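Local coordinates for magnesium transport protein CorA (Methanocaldococcus jannaschii, PDB 4EGW) that mediates the influx of magnesium ions as a homopentameric membrane channel, active at low cytoplasmic magnesium and shut down when it is high, at residues A[24-29]-A[55-60]; A[81-86]-A[127-132]; A[98-103]-A[160-165]; A[109-114]-A[207-212]. All coordinates share one frame; numbering follows the deposited sequence.

Contacts 1 and 2 touch where strand 51-56 runs beside strand 122-127, and contacts 3 and 4 load two helices onto the neighbouring strands 96-104 and 110-119 of the same mixed sheet. Contact 1, at the outer strand 28-33, is partly buried and held by backbone hydrogen bonds and the Asp57 carboxylate. Contact 2 is a surface meeting of two loops, polar and acidic, which bonds to both of the later contacts through Lys101, Thr112 and Ser113. Contact 3, buried near the centre of the chain, is apolar; contact 4, also buried, mixes aromatic packing with a pair of hydroxyls. Chemistry thus shifts from main-chain pairing at the sheet margin to side-chain packing beneath the helices.

Contact 1. Residues A[24-29]-A[55-60]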
loop_
_atom_site.group_PDB
_atom_site.type_symbol
_atom_site.label_atom_id
_atom_site.label_comp_id
_atom_site.label_asym_id
_atom_site.label_seq_id
_atom_site.Cartn_x
_atom_site.Cartn_y
_atom_site.Cartn_z
ATOM N N ILE A 24 22.662 -5.516 -22.161
ATOM C CA ILE A 24 23.533 -5.073 -21.087
ATOM C C ILE A 24 23.279 -5.941 -19.842
ATOM O O ILE A 24 22.271 -6.647 -19.762
ATOM C CB ILE A 24 23.261 -3.560 -20.795
ATOM C CG1 ILE A 24 24.443 -2.685 -21.230
ATOM C CG2 ILE A 24 22.903 -3.317 -19.340
ATOM C CD1 ILE A 24 24.212 -1.172 -21.029
ATOM N N THR A 25 24.231 -5.960 -18.916
ATOM C CA THR A 25 23.923 -6.341 -17.547
ATOM C C THR A 25 23.970 -5.043 -16.740
ATOM O O THR A 25 25.027 -4.445 -16.579
ATOM C CB THR A 25 24.914 -7.391 -17.011
ATOM O OG1 THR A 25 24.215 -8.606 -16.710
ATOM C CG2 THR A 25 25.603 -6.904 -15.760
ATOM N N VAL A 26 22.815 -4.581 -16.272
ATOM C CA VAL A 26 22.699 -3.208 -15.770
ATOM C C VAL A 26 23.673 -2.872 -14.616
ATOM O O VAL A 26 24.158 -1.747 -14.507
ATOM C CB VAL A 26 21.216 -2.832 -15.429
ATOM C CG1 VAL A 26 20.503 -2.217 -16.638
ATOM C CG2 VAL A 26 20.463 -4.052 -14.973
ATOM N N ILE A 27 23.944 -3.842 -13.752
ATOM C CA ILE A 27 24.981 -3.710 -12.722
ATOM C C ILE A 27 25.060 -2.363 -12.002
ATOM O O ILE A 27 26.007 -1.601 -12.194
ATOM C CB ILE A 27 26.374 -4.154 -13.217
ATOM C CG1 ILE A 27 27.414 -3.990 -12.101
ATOM C CG2 ILE A 27 26.787 -3.380 -14.453
ATOM C CD1 ILE A 27 26.880 -4.130 -10.664
ATOM N N ALA A 28 24.067 -2.076 -11.170
ATOM C CA ALA A 28 24.041 -0.826 -10.426
ATOM C C ALA A 28 24.385 -1.078 -8.971
ATOM O O ALA A 28 23.604 -1.679 -8.245
ATOM C CB ALA A 28 22.666 -0.166 -10.544
ATOM N N ILE A 29 25.546 -0.607 -8.533
ATOM C CA ILE A 29 25.901 -0.734 -7.130
ATOM C C ILE A 29 25.480 0.528 -6.396
ATOM O O ILE A 29 26.015 1.611 -6.639
ATOM C CB ILE A 29 27.406 -0.927 -6.929
ATOM C CG1 ILE A 29 27.912 -2.110 -7.754
ATOM C CG2 ILE A 29 27.711 -1.144 -5.454
ATOM C CD1 ILE A 29 27.492 -3.451 -7.206
ATOM N N CYS A 55 22.981 -4.471 -4.764
ATOM C CA CYS A 55 23.662 -4.811 -5.993
ATOM C C CYS A 55 22.675 -5.347 -7.018
ATOM O O CYS A 55 22.175 -6.472 -6.901
ATOM C CB CYS A 55 24.746 -5.841 -5.719
ATOM S SG CYS A 55 25.627 -6.300 -7.196
ATOM N N TYR A 56 22.423 -4.546 -8.047
ATOM C CA TYR A 56 21.449 -4.923 -9.049
ATOM C C TYR A 56 22.135 -5.454 -10.302
ATOM O O TYR A 56 22.759 -4.691 -11.038
ATOM C CB TYR A 56 20.575 -3.714 -9.405
ATOM C CG TYR A 56 19.654 -3.956 -10.586
ATOM C CD1 TYR A 56 19.226 -5.239 -10.901
ATOM C CD2 TYR A 56 19.225 -2.906 -11.391
ATOM C CE1 TYR A 56 18.399 -5.474 -11.975
ATOM C CE2 TYR A 56 18.386 -3.134 -12.471
ATOM C CZ TYR A 56 17.979 -4.425 -12.759
ATOM O OH TYR A 56 17.150 -4.684 -13.834
ATOM N N ASP A 57 22.016 -6.760 -10.533
ATOM C CA ASP A 57 22.363 -7.361 -11.820
ATOM C C ASP A 57 23.803 -7.083 -12.260
ATOM O O ASP A 57 24.026 -6.567 -13.356
ATOM C CB ASP A 57 21.384 -6.839 -12.879
ATOM C CG ASP A 57 21.415 -7.637 -14.166
ATOM O OD1 ASP A 57 21.537 -8.884 -14.102
ATOM O OD2 ASP A 57 21.305 -7.006 -15.243
ATOM N N PRO A 58 24.783 -7.429 -11.411
ATOM C CA PRO A 58 26.197 -7.070 -11.597
ATOM C C PRO A 58 26.960 -7.830 -12.686
ATOM O O PRO A 58 26.797 -9.041 -12.789
ATOM C CB PRO A 58 26.811 -7.418 -10.239
ATOM C CG PRO A 58 25.989 -8.548 -9.755
ATOM C CD PRO A 58 24.582 -8.247 -10.202
ATOM N N LYS A 59 27.814 -7.140 -13.447
ATOM C CA LYS A 59 28.762 -7.825 -14.328
ATOM C C LYS A 59 29.851 -8.385 -13.422
ATOM O O LYS A 59 30.327 -7.697 -12.522
ATOM C CB LYS A 59 29.325 -6.893 -15.414
ATOM C CG LYS A 59 29.796 -5.521 -14.929
ATOM C CD LYS A 59 30.403 -4.692 -16.063
ATOM C CE LYS A 59 29.494 -3.534 -16.484
ATOM N NZ LYS A 59 29.460 -2.413 -15.493
ATOM N N ASP A 60 30.228 -9.638 -13.629
ATOM C CA ASP A 60 30.924 -10.348 -12.564
ATOM C C ASP A 60 32.277 -9.735 -12.274
ATOM O O ASP A 60 32.948 -10.103 -11.311
ATOM C CB ASP A 60 30.967 -11.871 -12.784
ATOM C CG ASP A 60 31.790 -12.271 -13.968
ATOM O OD1 ASP A 60 31.925 -11.452 -14.896
ATOM O OD2 ASP A 60 32.300 -13.409 -13.964
#
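Ala28 and Tyr56 hold the two strand ends together through a pair of backbone hydrogen bonds. Ala28 N gives to Tyr56 O at 2.9 Å. Tyr56 N returns a nearly straight bond (170°) to Ala28 O at 3.1 Å. Beyond the strand end, the Asp57 carboxylate takes over. Its side chain leaves the backbone with CG opposite the N (chi1 -166°), which carries OD2 back to the other segment, where Val26 N meets Asp57 OD2 at 3.0 Å from above the carboxylate plane. Packing follows on the Tyr56 face of the sheet, where Val26 CG2 sits over one face of the phenol ring, 3.7 Å from the centroid of the Tyr56 ring, a CH-pi contact; the ring also meets that of His127, almost parallel to it. On the other face Ile29 CD1 touches Cys55 SG at 3.4 Å. Ile27 CG2 rests against the bent Lys59 chain, 3.4 Å from Lys59 CE, while the ammonium group continues to a salt bridge with Glu62. Ile27, in a left-handed backbone conformation, and Ala28 together face Tyr56: a G1 beta bulge at the end of the antiparallel pair where strand 28-33 begins and strand 51-56 ends.

Contact 2. Residues A[81-86]-A[127-132]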
loop_
_atom_site.group_PDB
_atom_site.type_symbol
_atom_site.label_atom_id
_atom_site.label_comp_id
_atom_site.label_asym_id
_atom_site.label_seq_id
_atom_site.Cartn_x
_atom_site.Cartn_y
_atom_site.Cartn_z
ATOM N N LEU A 81 21.812 -13.753 -6.743
ATOM C CA LEU A 81 21.461 -13.365 -8.104
ATOM C C LEU A 81 20.626 -14.412 -8.824
ATOM O O LEU A 81 20.331 -14.256 -10.009
ATOM C CB LEU A 81 22.713 -13.069 -8.923
ATOM C CG LEU A 81 23.381 -11.744 -8.588
ATOM C CD1 LEU A 81 24.626 -11.595 -9.411
ATOM C CD2 LEU A 81 22.426 -10.591 -8.841
ATOM N N ASP A 82 20.276 -15.493 -8.132
ATOM C CA ASP A 82 19.404 -16.499 -8.731
ATOM C C ASP A 82 17.974 -16.109 -8.395
ATOM O O ASP A 82 17.581 -16.068 -7.231
ATOM C CB ASP A 82 19.741 -17.908 -8.225
ATOM C CG ASP A 82 19.084 -19.010 -9.056
ATOM O OD1 ASP A 82 18.089 -18.735 -9.762
ATOM O OD2 ASP A 82 19.562 -20.163 -8.992
ATOM N N GLU A 83 17.206 -15.785 -9.426
ATOM C CA GLU A 83 15.867 -15.268 -9.221
ATOM C C GLU A 83 14.841 -16.392 -9.182
ATOM O O GLU A 83 13.654 -16.149 -8.949
ATOM C CB GLU A 83 15.506 -14.208 -10.272
ATOM C CG GLU A 83 15.578 -14.674 -11.720
ATOM C CD GLU A 83 16.858 -14.241 -12.414
ATOM O OE1 GLU A 83 16.775 -13.444 -13.375
ATOM O OE2 GLU A 83 17.948 -14.701 -12.003
ATOM N N GLN A 84 15.302 -17.622 -9.408
ATOM C CA GLN A 84 14.454 -18.791 -9.207
ATOM C C GLN A 84 14.508 -19.284 -7.758
ATOM O O GLN A 84 13.655 -20.060 -7.337
ATOM C CB GLN A 84 14.825 -19.926 -10.167
ATOM C CG GLN A 84 14.376 -19.719 -11.607
ATOM C CD GLN A 84 14.548 -20.966 -12.456
ATOM O OE1 GLN A 84 14.914 -22.034 -11.953
ATOM N NE2 GLN A 84 14.286 -20.835 -13.753
ATOM N N GLU A 85 15.484 -18.794 -6.991
ATOM C CA GLU A 85 15.704 -19.249 -5.615
ATOM C C GLU A 85 14.454 -19.170 -4.749
ATOM O O GLU A 85 13.757 -18.155 -4.735
ATOM C CB GLU A 85 16.808 -18.428 -4.953
ATOM C CG GLU A 85 18.204 -18.708 -5.467
ATOM C CD GLU A 85 18.774 -20.011 -4.939
ATOM O OE1 GLU A 85 19.866 -20.400 -5.393
ATOM O OE2 GLU A 85 18.142 -20.647 -4.069
ATOM N N ILE A 86 14.185 -20.239 -4.008
ATOM C CA ILE A 86 13.071 -20.245 -3.073
ATOM C C ILE A 86 13.416 -19.414 -1.856
ATOM O O ILE A 86 14.444 -19.643 -1.223
ATOM C CB ILE A 86 12.740 -21.661 -2.605
ATOM C CG1 ILE A 86 12.206 -22.498 -3.777
ATOM C CG2 ILE A 86 11.754 -21.617 -1.446
ATOM C CD1 ILE A 86 11.070 -21.842 -4.568
ATOM N N HIS A 127 20.112 -8.521 -6.197
ATOM C CA HIS A 127 19.079 -8.975 -7.108
ATOM C C HIS A 127 19.498 -8.873 -8.562
ATOM O O HIS A 127 20.138 -7.904 -8.963
ATOM C CB HIS A 127 17.772 -8.213 -6.871
ATOM C CG HIS A 127 17.915 -6.722 -6.867
ATOM N ND1 HIS A 127 17.451 -5.927 -7.895
ATOM C CD2 HIS A 127 18.440 -5.877 -5.948
ATOM C CE1 HIS A 127 17.697 -4.659 -7.616
ATOM N NE2 HIS A 127 18.295 -4.600 -6.440
ATOM N N SER A 128 19.153 -9.895 -9.338
ATOM C CA SER A 128 19.354 -9.882 -10.780
ATOM C C SER A 128 18.266 -9.122 -11.538
ATOM O O SER A 128 18.501 -8.616 -12.637
ATOM C CB SER A 128 19.477 -11.304 -11.314
ATOM O OG SER A 128 20.628 -11.936 -10.776
ATOM N N ASP A 129 17.067 -9.069 -10.970
ATOM C CA ASP A 129 15.973 -8.312 -11.575
ATOM C C ASP A 129 15.731 -7.053 -10.758
ATOM O O ASP A 129 15.959 -7.039 -9.549
ATOM C CB ASP A 129 14.685 -9.143 -11.649
ATOM C CG ASP A 129 14.485 -9.811 -13.005
ATOM O OD1 ASP A 129 14.953 -9.269 -14.026
ATOM O OD2 ASP A 129 13.842 -10.881 -13.053
ATOM N N LYS A 130 15.287 -5.987 -11.405
ATOM C CA LYS A 130 14.945 -4.802 -10.649
ATOM C C LYS A 130 13.930 -5.225 -9.608
ATOM O O LYS A 130 13.123 -6.129 -9.835
ATOM C CB LYS A 130 14.339 -3.736 -11.550
ATOM C CG LYS A 130 14.680 -2.310 -11.142
ATOM C CD LYS A 130 14.449 -2.020 -9.648
ATOM C CE LYS A 130 15.766 -1.920 -8.865
ATOM N NZ LYS A 130 15.751 -0.856 -7.811
ATOM N N ILE A 131 13.992 -4.588 -8.450
ATOM C CA ILE A 131 13.003 -4.809 -7.415
ATOM C C ILE A 131 12.418 -3.468 -6.989
ATOM O O ILE A 131 13.105 -2.605 -6.437
ATOM C CB ILE A 131 13.596 -5.568 -6.233
ATOM C CG1 ILE A 131 14.290 -6.823 -6.752
ATOM C CG2 ILE A 131 12.507 -5.913 -5.219
ATOM C CD1 ILE A 131 14.580 -7.830 -5.691
ATOM N N LYS A 132 11.137 -3.304 -7.266
ATOM C CA LYS A 132 10.497 -2.015 -7.146
ATOM C C LYS A 132 10.756 -1.413 -5.778
ATOM O O LYS A 132 10.883 -0.201 -5.634
ATOM C CB LYS A 132 8.998 -2.175 -7.359
ATOM C CG LYS A 132 8.305 -0.908 -7.777
ATOM C CD LYS A 132 8.659 -0.536 -9.204
ATOM C CE LYS A 132 8.864 0.970 -9.316
ATOM N NZ LYS A 132 8.012 1.727 -8.346
#
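A surface contact between two loops joins Leu81 and Glu83, just past helix 74-80, to Ser128 and Asp129, in the turn between strand 122-127 and helix 132-143. Its one hydrogen bond runs from Ser128 OG to Leu81 O, modelled at 2.5 Å, so short that the exact length is doubtful. The serine hydroxyl lies beside its own backbone N and anti to the carbonyl carbon (chi1 -64°), which directs it to the first loop. Leu81 adds apolar cover, laying CD2 against the backbone of the second loop, 3.4 Å from His127 C. Each loop also has an internal bond: Asp82 OD1 accepts from Gln84 N at 3.0 Å in an Asx turn, and His127 ND1 gives to Asp129 O in a bond modelled very short. The Glu83 chain bends at chi2, and its carboxylate comes over the Ser128 methylene, with Glu83 OE2 3.8 Å from Ser128 CB. The same group meets the Asp129 carboxylate, Glu83 OE1 standing 3.9 Å from Asp129 OD2, the two planes turned 76° apart. Asp129 OD2 is bonded to Thr112 OG1, and Glu83 is anchored through its main chain to Ser113 and Lys101. Replacing Glu83 by alanine would probably leave the Ser128 methylene less covered on that side and Asp129 without its acidic neighbour. Leu81 O also lies close to the Glu83 carboxylate. Two acids this near each other would be expected to repel, and one of the two carboxylates may hold a proton more readily than usual.

Contact 3. Residues A[98-103]-A[160-165]; sequences IIYKAP and HILNEI
Ile165, Tyr100 and Leu162 carry most of this buried junction, in which helix 156-186 lies on strand 96-104 with segment axes 9.1 Å apart and inclined at 37°. Ile165 is the residue covered most, and its two branches divide the work. CG1 lies beside the backbone N (chi1 -65°), which leaves CG2 anti to that N and directed onto the strand, 3.6 Å from Ala102 CB and 3.9 Å from Pro103 CD. The CG1 branch, extended at chi2, brings Ile165 CD1 to 3.6 Å from Tyr100 CD2, meeting the ring obliquely. One turn earlier in the helix, Leu162 approaches the same ring from over a face: its CG stands 4.1 Å from the centroid of the Tyr100 ring and only 15° off the normal, a CH-pi contact displaced toward the CE1 and CZ rim. The phenol is therefore touched by two helix residues at different places, while Asn216, Val219 and Leu220 of helix 193-225 also pack on it. Without the phenol, as with an alanine here, Leu162 CG and Ile165 CD1 would probably be left facing a gap between helix and sheet. The strand's polar backbone is served from outside the pair of segments, with Lys101 O accepting from Asn216 ND2 and from Tyr169 OH, farther along the same helix 156-186. Between the two segments themselves the contact is apolar: a leucine methine over the ring face, and isoleucine methyls against the ring, Ala102 and Pro103.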
loop_
_atom_site.group_PDB
_atom_site.type_symbol
_atom_site.label_atom_id
_atom_site.label_comp_id
_atom_site.label_asym_id
_atom_site.label_seq_id
_atom_site.Cartn_x
_atom_site.Cartn_y
_atom_site.Cartn_z
ATOM N N ILE A 98 18.983 -14.064 3.511
ATOM C CA ILE A 98 17.558 -14.177 3.246
ATOM C C ILE A 98 17.306 -14.099 1.753
ATOM O O ILE A 98 17.724 -13.157 1.076
ATOM C CB ILE A 98 16.716 -13.083 3.946
ATOM C CG1 ILE A 98 17.172 -12.869 5.397
ATOM C CG2 ILE A 98 15.214 -13.429 3.859
ATOM C CD1 ILE A 98 18.363 -11.950 5.541
ATOM N N ILE A 99 16.644 -15.124 1.248
ATOM C CA ILE A 99 16.110 -15.116 -0.094
ATOM C C ILE A 99 14.670 -14.664 0.062
ATOM O O ILE A 99 13.982 -15.061 1.007
ATOM C CB ILE A 99 16.145 -16.538 -0.721
ATOM C CG1 ILE A 99 17.570 -17.120 -0.674
ATOM C CG2 ILE A 99 15.566 -16.528 -2.148
ATOM C CD1 ILE A 99 18.614 -16.273 -1.377
ATOM N N TYR A 100 14.203 -13.820 -0.841
ATOM C CA TYR A 100 12.844 -13.348 -0.718
ATOM C C TYR A 100 12.262 -13.124 -2.093
ATOM O O TYR A 100 12.984 -12.772 -3.023
ATOM C CB TYR A 100 12.842 -12.057 0.074
ATOM C CG TYR A 100 11.628 -11.869 0.933
ATOM C CD1 TYR A 100 11.489 -12.555 2.127
ATOM C CD2 TYR A 100 10.619 -10.995 0.553
ATOM C CE1 TYR A 100 10.375 -12.377 2.923
ATOM C CE2 TYR A 100 9.504 -10.807 1.340
ATOM C CZ TYR A 100 9.384 -11.498 2.526
ATOM O OH TYR A 100 8.267 -11.308 3.308
ATOM N N LYS A 101 10.958 -13.352 -2.228
ATOM C CA LYS A 101 10.274 -13.142 -3.500
ATOM C C LYS A 101 9.585 -11.789 -3.547
ATOM O O LYS A 101 8.699 -11.492 -2.744
ATOM C CB LYS A 101 9.251 -14.244 -3.772
ATOM C CG LYS A 101 9.860 -15.549 -4.244
ATOM C CD LYS A 101 10.063 -15.595 -5.747
ATOM C CE LYS A 101 10.806 -16.842 -6.113
ATOM N NZ LYS A 101 11.000 -16.881 -7.577
ATOM N N ALA A 102 9.988 -10.981 -4.516
ATOM C CA ALA A 102 9.412 -9.675 -4.704
ATOM C C ALA A 102 8.723 -9.637 -6.062
ATOM O O ALA A 102 9.145 -10.320 -6.999
ATOM C CB ALA A 102 10.494 -8.642 -4.641
ATOM N N PRO A 103 7.651 -8.844 -6.172
ATOM C CA PRO A 103 6.954 -8.684 -7.450
ATOM C C PRO A 103 7.916 -8.248 -8.566
ATOM O O PRO A 103 8.861 -7.503 -8.329
ATOM C CB PRO A 103 5.930 -7.577 -7.148
ATOM C CG PRO A 103 5.719 -7.647 -5.677
ATOM C CD PRO A 103 7.078 -7.980 -5.122
ATOM N N HIS A 160 12.084 -3.360 6.673
ATOM C CA HIS A 160 11.567 -2.334 5.779
ATOM C C HIS A 160 11.586 -2.761 4.335
ATOM O O HIS A 160 10.584 -2.661 3.631
ATOM C CB HIS A 160 12.311 -1.024 5.964
ATOM C CG HIS A 160 11.717 -0.172 7.034
ATOM N ND1 HIS A 160 10.402 -0.301 7.426
ATOM C CD2 HIS A 160 12.250 0.797 7.812
ATOM C CE1 HIS A 160 10.146 0.561 8.392
ATOM N NE2 HIS A 160 11.251 1.240 8.646
ATOM N N ILE A 161 12.736 -3.234 3.892
ATOM C CA ILE A 161 12.813 -3.789 2.568
ATOM C C ILE A 161 11.710 -4.835 2.465
ATOM O O ILE A 161 10.865 -4.775 1.572
ATOM C CB ILE A 161 14.177 -4.418 2.333
ATOM C CG1 ILE A 161 15.258 -3.555 2.993
ATOM C CG2 ILE A 161 14.425 -4.566 0.852
ATOM C CD1 ILE A 161 16.644 -4.167 2.976
ATOM N N LEU A 162 11.699 -5.777 3.400
ATOM C CA LEU A 162 10.690 -6.833 3.375
ATOM C C LEU A 162 9.306 -6.204 3.316
ATOM O O LEU A 162 8.426 -6.644 2.566
ATOM C CB LEU A 162 10.813 -7.725 4.607
ATOM C CG LEU A 162 11.742 -8.936 4.445
ATOM C CD1 LEU A 162 12.989 -8.597 3.643
ATOM C CD2 LEU A 162 12.104 -9.560 5.786
ATOM N N ASN A 163 9.128 -5.154 4.103
ATOM C CA ASN A 163 7.872 -4.445 4.104
ATOM C C ASN A 163 7.577 -3.833 2.749
ATOM O O ASN A 163 6.518 -4.074 2.173
ATOM C CB ASN A 163 7.868 -3.345 5.147
ATOM C CG ASN A 163 6.475 -2.992 5.585
ATOM O OD1 ASN A 163 5.598 -3.862 5.662
ATOM N ND2 ASN A 163 6.252 -1.719 5.874
ATOM N N GLU A 164 8.503 -3.024 2.244
ATOM C CA GLU A 164 8.293 -2.401 0.950
ATOM C C GLU A 164 7.982 -3.449 -0.085
ATOM O O GLU A 164 7.111 -3.247 -0.926
ATOM C CB GLU A 164 9.488 -1.566 0.511
ATOM C CG GLU A 164 9.411 -0.116 0.952
ATOM C CD GLU A 164 8.049 0.504 0.687
ATOM O OE1 GLU A 164 7.481 0.264 -0.408
ATOM O OE2 GLU A 164 7.545 1.222 1.584
ATOM N N ILE A 165 8.670 -4.579 -0.027
ATOM C CA ILE A 165 8.363 -5.638 -0.968
ATOM C C ILE A 165 6.913 -5.993 -0.758
ATOM O O ILE A 165 6.089 -5.844 -1.659
ATOM C CB ILE A 165 9.209 -6.879 -0.721
ATOM C CG1 ILE A 165 10.683 -6.573 -0.976
ATOM C CG2 ILE A 165 8.741 -8.023 -1.601
ATOM C CD1 ILE A 165 11.575 -7.772 -0.770
#

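Contact 4. Residues A[109-114]-A[207-212]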
loop_
_atom_site.group_PDB
_atom_site.type_symbol
_atom_site.label_atom_id
_atom_site.label_comp_id
_atom_site.label_asym_id
_atom_site.label_seq_id
_atom_site.Cartn_x
_atom_site.Cartn_y
_atom_site.Cartn_z
ATOM N N ILE A 109 2.920 -9.566 -14.993
ATOM C CA ILE A 109 3.625 -9.555 -13.714
ATOM C C ILE A 109 3.890 -10.953 -13.163
ATOM O O ILE A 109 3.061 -11.856 -13.293
ATOM C CB ILE A 109 2.848 -8.771 -12.649
ATOM C CG1 ILE A 109 2.643 -7.316 -13.079
ATOM C CG2 ILE A 109 3.580 -8.829 -11.318
ATOM C CD1 ILE A 109 1.559 -7.132 -14.120
ATOM N N THR A 110 5.054 -11.121 -12.548
ATOM C CA THR A 110 5.399 -12.345 -11.823
ATOM C C THR A 110 6.257 -11.934 -10.626
ATOM O O THR A 110 6.300 -10.757 -10.281
ATOM C CB THR A 110 6.123 -13.402 -12.704
ATOM O OG1 THR A 110 7.393 -12.900 -13.137
ATOM C CG2 THR A 110 5.273 -13.787 -13.920
ATOM N N THR A 111 6.905 -12.887 -9.963
ATOM C CA THR A 111 7.812 -12.539 -8.880
ATOM C C THR A 111 9.210 -13.039 -9.169
ATOM O O THR A 111 9.411 -13.868 -10.053
ATOM C CB THR A 111 7.373 -13.110 -7.542
ATOM O OG1 THR A 111 7.498 -14.532 -7.571
ATOM C CG2 THR A 111 5.946 -12.717 -7.238
ATOM N N THR A 112 10.170 -12.505 -8.424
ATOM C CA THR A 112 11.578 -12.719 -8.685
ATOM C C THR A 112 12.324 -12.684 -7.353
ATOM O O THR A 112 11.981 -11.915 -6.457
ATOM C CB THR A 112 12.123 -11.601 -9.598
ATOM O OG1 THR A 112 13.405 -11.969 -10.139
ATOM C CG2 THR A 112 12.253 -10.298 -8.814
ATOM N N SER A 113 13.349 -13.516 -7.222
ATOM C CA SER A 113 14.063 -13.630 -5.959
ATOM C C SER A 113 15.220 -12.656 -5.809
ATOM O O SER A 113 15.936 -12.322 -6.766
ATOM C CB SER A 113 14.546 -15.063 -5.732
ATOM O OG SER A 113 13.462 -15.918 -5.406
ATOM N N LEU A 114 15.386 -12.182 -4.585
ATOM C CA LEU A 114 16.575 -11.441 -4.234
ATOM C C LEU A 114 17.192 -12.072 -3.013
ATOM O O LEU A 114 16.485 -12.566 -2.136
ATOM C CB LEU A 114 16.263 -9.968 -3.975
ATOM C CG LEU A 114 15.120 -9.532 -3.059
ATOM C CD1 LEU A 114 14.618 -10.648 -2.194
ATOM C CD2 LEU A 114 15.575 -8.360 -2.206
ATOM N N VAL A 207 -0.778 -16.910 -9.531
ATOM C CA VAL A 207 -0.051 -18.126 -9.211
ATOM C C VAL A 207 1.330 -17.829 -8.615
ATOM O O VAL A 207 1.722 -18.454 -7.633
ATOM C CB VAL A 207 0.112 -19.019 -10.461
ATOM C CG1 VAL A 207 0.794 -20.320 -10.092
ATOM C CG2 VAL A 207 -1.238 -19.296 -11.101
ATOM N N TYR A 208 2.056 -16.883 -9.219
ATOM C CA TYR A 208 3.407 -16.512 -8.787
ATOM C C TYR A 208 3.350 -15.831 -7.428
ATOM O O TYR A 208 4.153 -16.119 -6.533
ATOM C CB TYR A 208 4.077 -15.567 -9.812
ATOM C CG TYR A 208 4.920 -16.259 -10.885
ATOM C CD1 TYR A 208 6.262 -16.562 -10.663
ATOM C CD2 TYR A 208 4.373 -16.598 -12.119
ATOM C CE1 TYR A 208 7.034 -17.197 -11.640
ATOM C CE2 TYR A 208 5.136 -17.235 -13.102
ATOM C CZ TYR A 208 6.466 -17.534 -12.857
ATOM O OH TYR A 208 7.219 -18.164 -13.834
ATOM N N PHE A 209 2.397 -14.916 -7.284
ATOM C CA PHE A 209 2.201 -14.243 -6.015
ATOM C C PHE A 209 1.889 -15.229 -4.922
ATOM O O PHE A 209 2.399 -15.127 -3.817
ATOM C CB PHE A 209 1.064 -13.238 -6.109
ATOM C CG PHE A 209 1.485 -11.917 -6.661
ATOM C CD1 PHE A 209 2.715 -11.777 -7.278
ATOM C CD2 PHE A 209 0.662 -10.808 -6.545
ATOM C CE1 PHE A 209 3.109 -10.564 -7.791
ATOM C CE2 PHE A 209 1.043 -9.583 -7.057
ATOM C CZ PHE A 209 2.267 -9.452 -7.674
ATOM N N HIS A 210 1.032 -16.188 -5.216
ATOM C CA HIS A 210 0.555 -17.027 -4.143
ATOM C C HIS A 210 1.679 -17.922 -3.648
ATOM O O HIS A 210 1.956 -18.009 -2.446
ATOM C CB HIS A 210 -0.641 -17.838 -4.585
ATOM C CG HIS A 210 -1.446 -18.352 -3.440
ATOM N ND1 HIS A 210 -1.251 -19.607 -2.897
ATOM C CD2 HIS A 210 -2.427 -17.773 -2.710
ATOM C CE1 HIS A 210 -2.091 -19.782 -1.896
ATOM N NE2 HIS A 210 -2.818 -18.684 -1.761
ATOM N N LYS A 211 2.332 -18.580 -4.596
ATOM C CA LYS A 211 3.542 -19.332 -4.317
ATOM C C LYS A 211 4.519 -18.448 -3.539
ATOM O O LYS A 211 5.030 -18.845 -2.488
ATOM C CB LYS A 211 4.183 -19.756 -5.639
ATOM C CG LYS A 211 4.485 -21.230 -5.775
ATOM C CD LYS A 211 5.314 -21.461 -7.037
ATOM C CE LYS A 211 5.977 -22.827 -7.066
ATOM N NZ LYS A 211 7.052 -22.867 -8.107
ATOM N N SER A 212 4.754 -17.242 -4.058
ATOM C CA SER A 212 5.760 -16.335 -3.504
ATOM C C SER A 212 5.419 -15.925 -2.089
ATOM O O SER A 212 6.248 -16.024 -1.189
ATOM C CB SER A 212 5.898 -15.077 -4.369
ATOM O OG SER A 212 6.727 -15.304 -5.495
#
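The start of strand 110-119 is covered by a turn of the long helix 193-225, Thr110 and Thr111 meeting Tyr208, Phe209 and Ser212 with the segment axes 7.0 Å apart and inclined at 40°. Thr110 runs alongside Tyr208, its CB over the centre of the ring, 3.6 Å from the Tyr208 centroid and 12° off the normal in a CH-pi contact, and Thr110 CG2 reaches Tyr208 CD2 at 3.5 Å. The Thr110 hydroxyl is bonded to Glu106. In Thr111, OG1 lies between the backbone N and the carbonyl carbon (chi1 68°), facing the helix, where it is hydrogen-bonded to Ser212 OG; either may be the donor, and the pair is modelled so short that its exact geometry is doubtful. The methyl branch turns to the other aromatic residue, with Thr111 CG2 at the edge of the ring, 3.4 Å from Phe209 CD1. Farther along that ring, Ile109 CG2 packs obliquely at 3.9 Å from Phe209 CZ. Around this junction, Tyr169 of helix 156-186 sets its ring edge-to-face with Phe209 and also touches Thr111 and Ser212, Lys101 of the adjacent strand 96-104 packs beside Thr111 and Ser212, and His210 turns to helix 233-270.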